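Local structure of arabinan endo-1,5-alpha-l-arabinosidase A (Cellvibrio cellulosa, 1GYH) at residues Val11-Gly16 with Lys98-Ala103; Pro50-Arg55 with Leu78-Ser83; Gly93-Lys98 with Tyr107-Lys112; Phe195-Gly200 with Asn263-Trp268. The protein hydrolyses the alpha-1,5-arabinofuranosyl bonds of linear arabinan, a plant cell-wall polysaccharide, and releases almost exclusively arabinotriose. One frame throughout, in Å; residues are numbered along the deposited sequence. Where two conformers were deposited one is given.

All four contacts belong to one five-bladed beta-propeller. Interaction 4 lies nearest its centre and joins strands of two successive blades by apolar and aromatic contact, without a direct hydrogen bond. Interaction 1 also bridges two sheets, but farther out, where a carboxylate grips a loop. Interactions 2 and 3 share the sheet of strands 63-72, 75-82, 90-97 and 110-118: the first lays a turn and short helix on strand 75-82 in a buried, mostly apolar contact, while the second pairs strands 90-97 and 110-118 through backbone bonds, with a salt-bridge network at the surface. Interactions 2 and 3 meet at Tyr80 and Asp111, interactions 1 and 3 share Lys98, and interactions 1 and 4 touch through Met12 and Tyr266.

Interaction 1 of 4, residues Val11-Gly16 with Lys98-Ala103; sequences VMTREG and KTLNPA
Glu15 reaches across to residues 98-103 with a fully drawn-out side chain: CG is anti to the backbone N (chi1 -179°) and the chain stays extended beyond it, while the CA atoms of Glu15 and Leu100 remain 7.2 Å apart. The two carboxylate oxygens divide the work. OE2 of Glu15 accepts the hydroxyl proton of Thr99 OG1 at 2.8 Å through its syn lone pair, the threonine side chain crossing that of the glutamate at about a right angle. OE1 of Glu15 takes the backbone N of Leu100 at 2.9 Å, a somewhat bent bond (151° at the hydrogen) whose donor stands above the carboxylate plane. Held at both oxygens, the group has its rotation fixed, and two neutral donors would be expected to favour its ionised form. In the propeller this is a contact between blades: strand 11-15 is the edge strand of one sheet, and residues 98-103 belong to the loop joining strands 90-97 and 110-118 of the next. Beside the polar grip lies an apolar touch, CG2 of Thr13 meeting CD1 of Leu100 at 3.5 Å with the two side chains again crossing steeply. OG1 of Thr13, anti to its own backbone N, is bonded instead to Gln71. Leu100 is buried and leans on Tyr20 and Trp109 as well. The loop then folds into an Asx turn, OD1 of Asn101 accepting from the backbone N of Ala103 at 3.1 Å.

Interaction 2 of 4, residues Pro50-Arg55 with Leu78-Ser83; sequences PTWAKR and LYYSVS
Residues Pro50 to Ala53 form a type I turn, closed by a hydrogen bond from Ala53 N to Pro50 O of 3.2 Å, which leads into a short helix and brings the CA of Ala53 within 6.2 Å of that of Val82 on the strand. Trp52 CG takes the crowded position between the backbone N and the carbonyl carbon (chi1 55°), and the indole lies with Pro50 CB over the rim of one face. Its six-membered ring runs past Val82, CH2 of Trp52 coming to 3.5 Å from CG2 of Val82. The other branch, Val82 CG1, rests 3.9 Å from Ala53 CB. Tyr80 reaches tip to tip toward the turn: its OH lies at the indole edge, 3.2 Å from Trp52 CZ2, and its CE1 is 3.7 Å from CG of Pro50. Both polar ends are satisfied by one carboxylate, since Asp111 binds Trp52 NE1 through OD2 and Tyr80 OH through OD1. The side chain of Pro50 lies about 7 Å from Gly62, probably substrate-binding. The turn and helix thus pack on one blade of the propeller: Pro50 and Val82 also meet Leu64 on strand 63-72, while Trp52 reaches Ala91 on strand 90-97 and Ile114 on strand 110-118.

Interaction 3 of 4, residues Gly93-Lys98 with Tyr107-Lys112; sequences GVTVNK and YRWEDK
The side-chain amide of Asn97 is tucked into the corner between two aromatic rings, its ND2 standing about 3.3 Å above one face of Tyr107 and about as far above one face of Trp109, toward the rim of each. This packing finishes an antiparallel beta hairpin, made by strands 90-97 and 110-118 at the outer side of a propeller blade. With CG anti to the backbone N, Asn97 also lays its CB over the six-membered ring of Trp109, 3.6 Å from the centroid and 12° off the normal, a CH-pi contact. The amide plane stands steeply on the indole, 78° away from it. OD1 of Asn97 accepts the backbone N of Arg108 at 3.0 Å, the donor standing above the carbonyl plane, and also the N of Thr99. The two rings are tied together by Trp109 NE1, which donates to Tyr107 OH at 3.0 Å, and that hydroxyl is further bonded to Asp43. Farther along, Val96 and Glu110 form a hydrogen-bonded pair with N-H to O bonds in both directions, Lys112 N donates to Val94 O nearly along the C=O axis, and Thr95 faces Asp111 in a non-hydrogen-bonded pair. On the face of Val96 and Glu110 runs a salt-bridge network: Lys112 brings NZ to a long 4.0 Å from Glu110 OE1, and its CG lies 3.8 Å from Val96 CG2. Arg108 grips Glu110 side-on from above the carboxylate plane, NE at 2.9 Å and NH2 at 2.8 Å, both on the single atom OE2.

Interaction 4 of 4, residues Phe195-Gly200 with Asn263-Trp268; sequences FILRKG and NSAYTW
Phe195 carries the tight half of this contact. With CG anti to its backbone N, it lays its ring flat against the neighbouring strand, so that the CA of Ser264 sits over the ring centre, 3.7 Å from the centroid and 10° off the normal, in a CH-pi contact. CB of Ser264 covers the same face, 3.6 Å from CE2 of Phe195, while the CE1 rim of the ring runs up to the backbone, CE1 of Phe195 lying 3.2 Å from Ala265 O. The leading edge of the phenyl points at the face of Tyr266 in an edge-to-face pair, centroids 5.9 Å apart and planes at 64°. Beyond it the packing loosens. Leu197 comes next, its CD1 3.8 Å from Ala265 O, and toward the exposed Thr267 the strands are linked by a water, which donates to both Arg198 O and Thr267 OG1 at 2.7 Å each. The hydroxyl of Thr267 is also bonded to Asp272, which pairs with Lys199 as well. Ser264 OG bonds to Pro10 O, and its side chain is about 8 Å from that of Asp9, the probable proton acceptor. No hydrogen bond joins the strands directly, although they run nearly parallel, 16° between directions with axes 6.9 Å apart: edge strands of two successive sheets packed through side chains, as neighbouring blades meet around the core of a beta-propeller.

Interaction 1 of 4, residues Val11-Gly16 with Lys98-Ala103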
# COMPACT_ATOMS: atom_id res chain seq x y z
N VAL A 11 -5.26 -3.46 -2.04
CA VAL A 11 -5.15 -2.85 -3.35
C VAL A 11 -6.11 -3.56 -4.34
O VAL A 11 -6.59 -4.69 -4.09
CB VAL A 11 -3.72 -2.87 -3.89
CG1 VAL A 11 -2.78 -1.98 -3.04
CG2 VAL A 11 -3.20 -4.33 -4.03
N MET A 12 -6.39 -2.89 -5.46
CA MET A 12 -7.40 -3.39 -6.42
C MET A 12 -7.02 -3.04 -7.84
O MET A 12 -6.27 -2.08 -8.09
CB MET A 12 -8.80 -2.78 -6.16
CG MET A 12 -9.51 -3.23 -4.89
SD MET A 12 -11.12 -2.43 -4.54
CE MET A 12 -12.00 -2.77 -5.97
N THR A 13 -7.56 -3.83 -8.77
CA THR A 13 -7.48 -3.58 -10.21
C THR A 13 -8.64 -4.23 -10.95
O THR A 13 -9.33 -5.08 -10.42
CB THR A 13 -6.10 -4.02 -10.75
OG1 THR A 13 -5.78 -3.21 -11.88
CG2 THR A 13 -6.03 -5.48 -11.21
N ARG A 14 -8.85 -3.85 -12.20
CA ARG A 14 -9.91 -4.43 -13.01
C ARG A 14 -9.29 -5.04 -14.26
O ARG A 14 -8.46 -4.41 -14.93
CB ARG A 14 -10.95 -3.36 -13.41
CG ARG A 14 -12.12 -3.91 -14.22
CD ARG A 14 -13.34 -2.96 -14.52
NE ARG A 14 -14.62 -3.71 -14.51
CZ ARG A 14 -15.84 -3.20 -14.82
NH1 ARG A 14 -15.98 -1.95 -15.21
NH2 ARG A 14 -16.92 -3.96 -14.74
N GLU A 15 -9.71 -6.27 -14.56
CA GLU A 15 -9.40 -6.94 -15.82
C GLU A 15 -10.69 -7.25 -16.54
O GLU A 15 -11.50 -8.06 -16.05
CB GLU A 15 -8.64 -8.24 -15.58
CG GLU A 15 -8.24 -9.00 -16.87
CD GLU A 15 -7.53 -10.32 -16.64
OE1 GLU A 15 -7.65 -10.95 -15.56
OE2 GLU A 15 -6.81 -10.75 -17.56
N GLY A 16 -10.89 -6.66 -17.71
CA GLY A 16 -12.16 -6.81 -18.42
C GLY A 16 -13.32 -6.36 -17.53
O GLY A 16 -13.32 -5.24 -17.04
N LYS A 98 0.18 -13.22 -16.74
CA LYS A 98 -0.52 -12.78 -17.95
C LYS A 98 -2.00 -12.44 -17.74
O LYS A 98 -2.58 -11.69 -18.52
CB LYS A 98 -0.47 -13.86 -19.04
CG LYS A 98 0.93 -14.28 -19.53
CD LYS A 98 0.83 -15.63 -20.28
CE LYS A 98 2.13 -16.23 -20.83
NZ LYS A 98 1.91 -17.61 -21.56
N THR A 99 -2.61 -12.99 -16.69
CA THR A 99 -4.03 -12.76 -16.42
C THR A 99 -4.33 -12.95 -14.94
O THR A 99 -3.49 -13.45 -14.21
CB THR A 99 -4.88 -13.69 -17.31
OG1 THR A 99 -6.27 -13.44 -17.11
CG2 THR A 99 -4.70 -15.15 -16.93
N LEU A 100 -5.51 -12.54 -14.50
CA LEU A 100 -5.92 -12.67 -13.09
C LEU A 100 -7.01 -13.74 -12.87
O LEU A 100 -7.33 -14.03 -11.73
CB LEU A 100 -6.39 -11.31 -12.55
CG LEU A 100 -5.30 -10.21 -12.46
CD1 LEU A 100 -5.83 -8.96 -11.77
CD2 LEU A 100 -4.01 -10.71 -11.76
N ASN A 101 -7.57 -14.28 -13.94
CA ASN A 101 -8.56 -15.36 -13.88
C ASN A 101 -7.88 -16.74 -13.70
O ASN A 101 -7.25 -17.25 -14.59
CB ASN A 101 -9.43 -15.38 -15.17
CG ASN A 101 -10.50 -16.44 -15.16
OD1 ASN A 101 -10.65 -17.22 -14.21
ND2 ASN A 101 -11.26 -16.51 -16.26
N PRO A 102 -8.05 -17.36 -12.55
CA PRO A 102 -7.39 -18.66 -12.30
C PRO A 102 -7.83 -19.87 -13.16
O PRO A 102 -7.11 -20.86 -13.23
CB PRO A 102 -7.65 -18.88 -10.79
CG PRO A 102 -8.93 -18.10 -10.49
CD PRO A 102 -8.87 -16.89 -11.41
N ALA A 103 -9.00 -19.78 -13.81
CA ALA A 103 -9.48 -20.78 -14.76
C ALA A 103 -8.84 -20.61 -16.13
O ALA A 103 -8.89 -21.50 -16.95
CB ALA A 103 -11.04 -20.72 -14.89

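Interaction 2 of 4, residues Pro50-Arg55 with Leu78-Ser83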
# COMPACT_ATOMS: atom_id res chain seq x y z
N PRO A 50 7.84 -17.47 -1.40
CA PRO A 50 8.98 -17.18 -2.25
C PRO A 50 10.20 -18.03 -1.80
O PRO A 50 10.41 -18.21 -0.60
CB PRO A 50 9.22 -15.68 -2.05
CG PRO A 50 7.94 -15.14 -1.51
CD PRO A 50 7.34 -16.25 -0.73
N THR A 51 10.96 -18.55 -2.76
CA THR A 51 12.08 -19.45 -2.46
C THR A 51 13.14 -18.79 -1.60
O THR A 51 13.86 -19.47 -0.87
CB THR A 51 12.74 -19.99 -3.74
OG1 THR A 51 13.22 -18.89 -4.53
CG2 THR A 51 11.74 -20.77 -4.62
N TRP A 52 13.24 -17.46 -1.69
CA TRP A 52 14.24 -16.67 -1.03
C TRP A 52 13.80 -16.06 0.32
O TRP A 52 14.60 -15.40 1.00
CB TRP A 52 14.70 -15.53 -1.98
CG TRP A 52 13.56 -14.65 -2.51
CD1 TRP A 52 12.89 -14.82 -3.69
CD2 TRP A 52 12.96 -13.52 -1.87
NE1 TRP A 52 11.91 -13.87 -3.81
CE2 TRP A 52 11.93 -13.05 -2.71
CE3 TRP A 52 13.17 -12.86 -0.65
CZ2 TRP A 52 11.13 -11.95 -2.39
CZ3 TRP A 52 12.38 -11.75 -0.33
CH2 TRP A 52 11.38 -11.30 -1.21
N ALA A 53 12.53 -16.24 0.69
CA ALA A 53 11.97 -15.47 1.80
C ALA A 53 12.68 -15.76 3.12
O ALA A 53 12.98 -14.84 3.86
CB ALA A 53 10.53 -15.75 1.97
N LYS A 54 12.93 -17.06 3.39
CA LYS A 54 13.56 -17.46 4.66
C LYS A 54 14.97 -16.93 4.85
O LYS A 54 15.39 -16.69 5.99
CB LYS A 54 13.52 -18.98 4.85
CG LYS A 54 12.19 -19.46 5.36
CD LYS A 54 12.26 -20.92 5.81
CE LYS A 54 10.92 -21.43 6.26
NZ LYS A 54 10.14 -22.01 5.13
N ARG A 55 15.69 -16.70 3.77
CA ARG A 55 17.01 -16.12 3.93
C ARG A 55 16.97 -14.65 4.31
O ARG A 55 17.80 -14.20 5.08
CB ARG A 55 17.91 -16.46 2.73
CG ARG A 55 18.18 -15.36 1.83
CD ARG A 55 19.41 -14.55 2.11
NE ARG A 55 19.36 -13.57 1.05
CZ ARG A 55 19.03 -12.33 1.20
NH1 ARG A 55 18.83 -11.82 2.41
NH2 ARG A 55 18.96 -11.57 0.14
N LEU A 78 2.65 -7.86 -9.49
CA LEU A 78 2.23 -7.90 -8.11
C LEU A 78 3.48 -7.81 -7.23
O LEU A 78 4.24 -8.77 -7.14
CB LEU A 78 1.47 -9.20 -7.85
CG LEU A 78 1.10 -9.49 -6.38
CD1 LEU A 78 0.19 -8.34 -5.87
CD2 LEU A 78 0.40 -10.84 -6.17
N TYR A 79 3.68 -6.65 -6.63
CA TYR A 79 4.75 -6.40 -5.66
C TYR A 79 4.28 -6.83 -4.27
O TYR A 79 3.11 -6.77 -3.98
CB TYR A 79 5.15 -4.92 -5.67
CG TYR A 79 5.64 -4.51 -7.04
CD1 TYR A 79 4.72 -4.15 -8.06
CD2 TYR A 79 7.00 -4.52 -7.34
CE1 TYR A 79 5.19 -3.81 -9.33
CE2 TYR A 79 7.46 -4.19 -8.61
CZ TYR A 79 6.56 -3.81 -9.58
OH TYR A 79 7.04 -3.51 -10.82
N TYR A 80 5.22 -7.31 -3.44
CA TYR A 80 4.87 -7.92 -2.15
C TYR A 80 6.09 -7.78 -1.23
O TYR A 80 7.22 -7.60 -1.72
CB TYR A 80 4.46 -9.41 -2.33
CG TYR A 80 5.56 -10.30 -2.92
CD1 TYR A 80 6.55 -10.83 -2.10
CD2 TYR A 80 5.66 -10.51 -4.31
CE1 TYR A 80 7.59 -11.60 -2.62
CE2 TYR A 80 6.70 -11.26 -4.86
CZ TYR A 80 7.68 -11.81 -4.00
OH TYR A 80 8.73 -12.57 -4.46
N SER A 81 5.85 -7.84 0.09
CA SER A 81 6.88 -7.61 1.12
C SER A 81 7.10 -8.89 1.95
O SER A 81 6.15 -9.54 2.37
CB SER A 81 6.48 -6.45 2.05
OG SER A 81 5.93 -5.34 1.33
N VAL A 82 8.36 -9.24 2.12
CA VAL A 82 8.83 -10.28 3.09
C VAL A 82 9.51 -9.54 4.25
O VAL A 82 10.41 -8.73 4.05
CB VAL A 82 9.81 -11.22 2.40
CG1 VAL A 82 10.56 -12.08 3.42
CG2 VAL A 82 9.12 -12.10 1.37
N SER A 83 9.08 -9.80 5.47
CA SER A 83 9.61 -9.06 6.61
C SER A 83 9.54 -9.84 7.91
O SER A 83 9.28 -11.05 7.92
CB SER A 83 8.84 -7.74 6.74
OG SER A 83 9.52 -6.81 7.57

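Interaction 3 of 4, residues Gly93-Lys98 with Tyr107-Lys112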
# COMPACT_ATOMS: atom_id res chain seq x y z
N GLY A 93 9.62 -8.01 -3.26
CA GLY A 93 9.69 -8.84 -4.43
C GLY A 93 8.61 -8.47 -5.47
O GLY A 93 7.72 -7.69 -5.18
N VAL A 94 8.72 -9.05 -6.64
CA VAL A 94 7.64 -8.94 -7.63
C VAL A 94 7.42 -10.23 -8.40
O VAL A 94 8.37 -10.89 -8.83
CB VAL A 94 7.88 -7.72 -8.58
CG1 VAL A 94 9.10 -7.89 -9.42
CG2 VAL A 94 6.64 -7.46 -9.46
N THR A 95 6.14 -10.62 -8.51
CA THR A 95 5.72 -11.74 -9.32
C THR A 95 4.70 -11.29 -10.39
O THR A 95 3.90 -10.41 -10.15
CB THR A 95 5.20 -12.90 -8.40
OG1 THR A 95 4.81 -14.05 -9.16
CG2 THR A 95 3.97 -12.49 -7.59
N VAL A 96 4.77 -11.90 -11.55
CA VAL A 96 4.08 -11.46 -12.77
C VAL A 96 3.21 -12.55 -13.34
O VAL A 96 3.58 -13.71 -13.32
CB VAL A 96 5.10 -11.01 -13.81
CG1 VAL A 96 4.42 -10.33 -15.01
CG2 VAL A 96 6.06 -10.03 -13.17
N ASN A 97 2.04 -12.16 -13.84
CA ASN A 97 1.08 -13.06 -14.47
C ASN A 97 0.55 -12.40 -15.77
O ASN A 97 0.47 -11.15 -15.86
CB ASN A 97 -0.07 -13.31 -13.51
CG ASN A 97 -0.80 -14.63 -13.76
OD1 ASN A 97 -0.90 -15.10 -14.90
ND2 ASN A 97 -1.33 -15.21 -12.70
N LYS A 98 0.18 -13.22 -16.74
CA LYS A 98 -0.52 -12.78 -17.95
C LYS A 98 -2.00 -12.44 -17.74
O LYS A 98 -2.58 -11.69 -18.52
CB LYS A 98 -0.47 -13.86 -19.04
CG LYS A 98 0.93 -14.28 -19.53
CD LYS A 98 0.83 -15.63 -20.28
CE LYS A 98 2.13 -16.23 -20.83
NZ LYS A 98 1.91 -17.61 -21.56
N TYR A 107 -3.09 -18.45 -17.01
CA TYR A 107 -2.85 -18.09 -15.62
C TYR A 107 -1.67 -18.83 -14.96
O TYR A 107 -1.70 -20.06 -14.81
CB TYR A 107 -4.10 -18.34 -14.78
CG TYR A 107 -4.04 -17.85 -13.34
CD1 TYR A 107 -3.61 -18.68 -12.29
CD2 TYR A 107 -4.46 -16.57 -13.02
CE1 TYR A 107 -3.62 -18.22 -10.96
CE2 TYR A 107 -4.46 -16.09 -11.70
CZ TYR A 107 -4.05 -16.92 -10.67
OH TYR A 107 -4.07 -16.44 -9.38
N ARG A 108 -0.66 -18.05 -14.56
CA ARG A 108 0.47 -18.52 -13.73
C ARG A 108 1.30 -17.36 -13.23
O ARG A 108 1.80 -16.58 -14.01
CB ARG A 108 1.36 -19.49 -14.52
CG ARG A 108 2.57 -20.01 -13.71
CD ARG A 108 3.33 -21.16 -14.35
NE ARG A 108 4.20 -20.69 -15.41
CZ ARG A 108 5.05 -21.44 -16.07
NH1 ARG A 108 5.17 -22.73 -15.80
NH2 ARG A 108 5.76 -20.91 -17.05
N TRP A 109 1.45 -17.27 -11.91
CA TRP A 109 2.37 -16.33 -11.28
C TRP A 109 3.83 -16.80 -11.34
O TRP A 109 4.16 -17.92 -10.93
CB TRP A 109 1.96 -16.09 -9.81
CG TRP A 109 0.66 -15.37 -9.66
CD1 TRP A 109 -0.54 -15.92 -9.33
CD2 TRP A 109 0.43 -13.98 -9.85
NE1 TRP A 109 -1.51 -14.95 -9.31
CE2 TRP A 109 -0.94 -13.75 -9.62
CE3 TRP A 109 1.23 -12.89 -10.21
CZ2 TRP A 109 -1.54 -12.49 -9.75
CZ3 TRP A 109 0.63 -11.60 -10.33
CH2 TRP A 109 -0.73 -11.43 -10.08
N GLU A 110 4.70 -15.92 -11.85
CA GLU A 110 6.11 -16.20 -12.02
C GLU A 110 6.94 -15.19 -11.25
O GLU A 110 6.98 -14.01 -11.57
CB GLU A 110 6.48 -16.22 -13.52
CG GLU A 110 5.56 -17.11 -14.34
CD GLU A 110 6.02 -17.39 -15.75
OE1 GLU A 110 7.05 -16.82 -16.20
OE2 GLU A 110 5.36 -18.20 -16.41
N ASP A 111 7.63 -15.67 -10.23
CA ASP A 111 8.40 -14.77 -9.35
C ASP A 111 9.65 -14.31 -10.07
O ASP A 111 10.32 -15.09 -10.72
CB ASP A 111 8.80 -15.49 -8.05
CG ASP A 111 9.37 -14.55 -7.01
OD1 ASP A 111 8.96 -13.36 -6.95
OD2 ASP A 111 10.21 -14.93 -6.18
N LYS A 112 9.96 -13.03 -9.92
CA LYS A 112 11.11 -12.40 -10.52
C LYS A 112 12.15 -12.01 -9.46
O LYS A 112 13.22 -11.46 -9.79
CB LYS A 112 10.63 -11.17 -11.33
CG LYS A 112 9.53 -11.50 -12.39
CD LYS A 112 10.00 -12.49 -13.41
CE LYS A 112 8.92 -12.84 -14.42
NZ LYS A 112 9.40 -13.72 -15.49
O HOH W 1 1.20 -16.21 -16.75
O HOH W 2 2.53 -18.51 -18.33

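Interaction 4 of 4, residues Phe195-Gly200 with Asn263-Trp268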
# COMPACT_ATOMS: atom_id res chain seq x y z
N PHE A 195 1.23 6.02 -0.82
CA PHE A 195 0.52 5.71 -2.06
C PHE A 195 0.37 7.01 -2.84
O PHE A 195 -0.01 8.01 -2.24
CB PHE A 195 -0.85 5.04 -1.80
CG PHE A 195 -1.47 4.49 -3.07
CD1 PHE A 195 -2.19 5.33 -3.94
CD2 PHE A 195 -1.24 3.18 -3.44
CE1 PHE A 195 -2.71 4.83 -5.13
CE2 PHE A 195 -1.76 2.66 -4.60
CZ PHE A 195 -2.52 3.48 -5.46
N ILE A 196 0.73 7.01 -4.12
CA ILE A 196 0.63 8.21 -4.94
C ILE A 196 -0.46 8.12 -6.02
O ILE A 196 -0.51 7.16 -6.80
CB ILE A 196 1.97 8.55 -5.54
CG1 ILE A 196 3.03 8.71 -4.41
CG2 ILE A 196 1.87 9.85 -6.40
CD1 ILE A 196 4.46 8.75 -4.84
N LEU A 197 -1.30 9.16 -6.08
CA LEU A 197 -2.32 9.28 -7.13
C LEU A 197 -2.15 10.60 -7.88
O LEU A 197 -2.06 11.65 -7.29
CB LEU A 197 -3.74 9.19 -6.55
CG LEU A 197 -4.94 9.32 -7.57
CD1 LEU A 197 -5.15 8.03 -8.28
CD2 LEU A 197 -6.24 9.76 -6.84
N ARG A 198 -2.10 10.53 -9.21
CA ARG A 198 -2.11 11.72 -10.07
C ARG A 198 -3.53 12.19 -10.21
O ARG A 198 -4.39 11.41 -10.58
CB ARG A 198 -1.55 11.38 -11.45
CG ARG A 198 -1.46 12.59 -12.41
CD ARG A 198 -0.55 13.71 -11.96
NE ARG A 198 -0.60 14.78 -12.97
CZ ARG A 198 0.00 14.71 -14.13
NH1 ARG A 198 0.80 13.68 -14.40
NH2 ARG A 198 -0.17 15.68 -15.03
N LYS A 199 -3.78 13.46 -9.91
CA LYS A 199 -5.10 14.11 -10.14
C LYS A 199 -4.91 15.58 -10.55
O LYS A 199 -4.31 16.38 -9.81
CB LYS A 199 -5.97 13.97 -8.89
CG LYS A 199 -7.30 14.76 -8.92
CD LYS A 199 -8.39 14.01 -9.67
CE LYS A 199 -9.68 14.85 -9.76
NZ LYS A 199 -10.80 13.95 -10.23
N GLY A 200 -5.45 15.95 -11.72
CA GLY A 200 -5.23 17.29 -12.26
C GLY A 200 -3.76 17.62 -12.43
O GLY A 200 -3.01 16.85 -13.04
N ASN A 263 -3.76 2.73 2.75
CA ASN A 263 -4.70 2.88 1.64
C ASN A 263 -4.09 2.73 0.27
O ASN A 263 -2.88 2.77 0.08
CB ASN A 263 -5.38 4.28 1.70
CG ASN A 263 -4.50 5.36 1.22
OD1 ASN A 263 -3.58 5.74 1.93
ND2 ASN A 263 -4.73 5.86 -0.02
N SER A 264 -4.99 2.58 -0.69
CA SER A 264 -4.71 2.81 -2.09
C SER A 264 -5.82 3.80 -2.58
O SER A 264 -6.70 4.20 -1.81
CB SER A 264 -4.69 1.49 -2.88
OG SER A 264 -5.81 0.62 -2.58
N ALA A 265 -5.76 4.16 -3.87
CA ALA A 265 -6.66 5.17 -4.46
C ALA A 265 -6.61 5.01 -5.98
O ALA A 265 -5.55 4.71 -6.55
CB ALA A 265 -6.28 6.57 -4.05
N TYR A 266 -7.77 5.16 -6.62
CA TYR A 266 -7.92 4.85 -8.02
C TYR A 266 -8.95 5.75 -8.68
O TYR A 266 -9.87 6.27 -8.02
CB TYR A 266 -8.37 3.40 -8.22
CG TYR A 266 -7.43 2.40 -7.55
CD1 TYR A 266 -6.29 1.96 -8.20
CD2 TYR A 266 -7.70 1.93 -6.27
CE1 TYR A 266 -5.43 1.03 -7.60
CE2 TYR A 266 -6.84 1.00 -5.64
CZ TYR A 266 -5.71 0.56 -6.32
OH TYR A 266 -4.86 -0.37 -5.75
N THR A 267 -8.73 5.93 -9.98
CA THR A 267 -9.68 6.55 -10.88
C THR A 267 -10.21 5.46 -11.81
O THR A 267 -9.46 4.89 -12.59
CB THR A 267 -8.98 7.69 -11.64
OG1 THR A 267 -8.56 8.74 -10.74
CG2 THR A 267 -9.99 8.39 -12.62
N TRP A 268 -11.50 5.18 -11.69
CA TRP A 268 -12.22 4.21 -12.52
C TRP A 268 -13.41 4.91 -13.22
O TRP A 268 -14.30 5.45 -12.54
CB TRP A 268 -12.80 3.10 -11.64
CG TRP A 268 -11.73 2.25 -10.89
CD1 TRP A 268 -10.58 1.73 -11.40
CD2 TRP A 268 -11.79 1.81 -9.53
NE1 TRP A 268 -9.91 1.00 -10.44
CE2 TRP A 268 -10.64 1.04 -9.28
CE3 TRP A 268 -12.72 1.97 -8.50
CZ2 TRP A 268 -10.38 0.45 -8.05
CZ3 TRP A 268 -12.46 1.39 -7.26
CH2 TRP A 268 -11.29 0.65 -7.05
O HOH W 3 -6.30 9.85 -11.70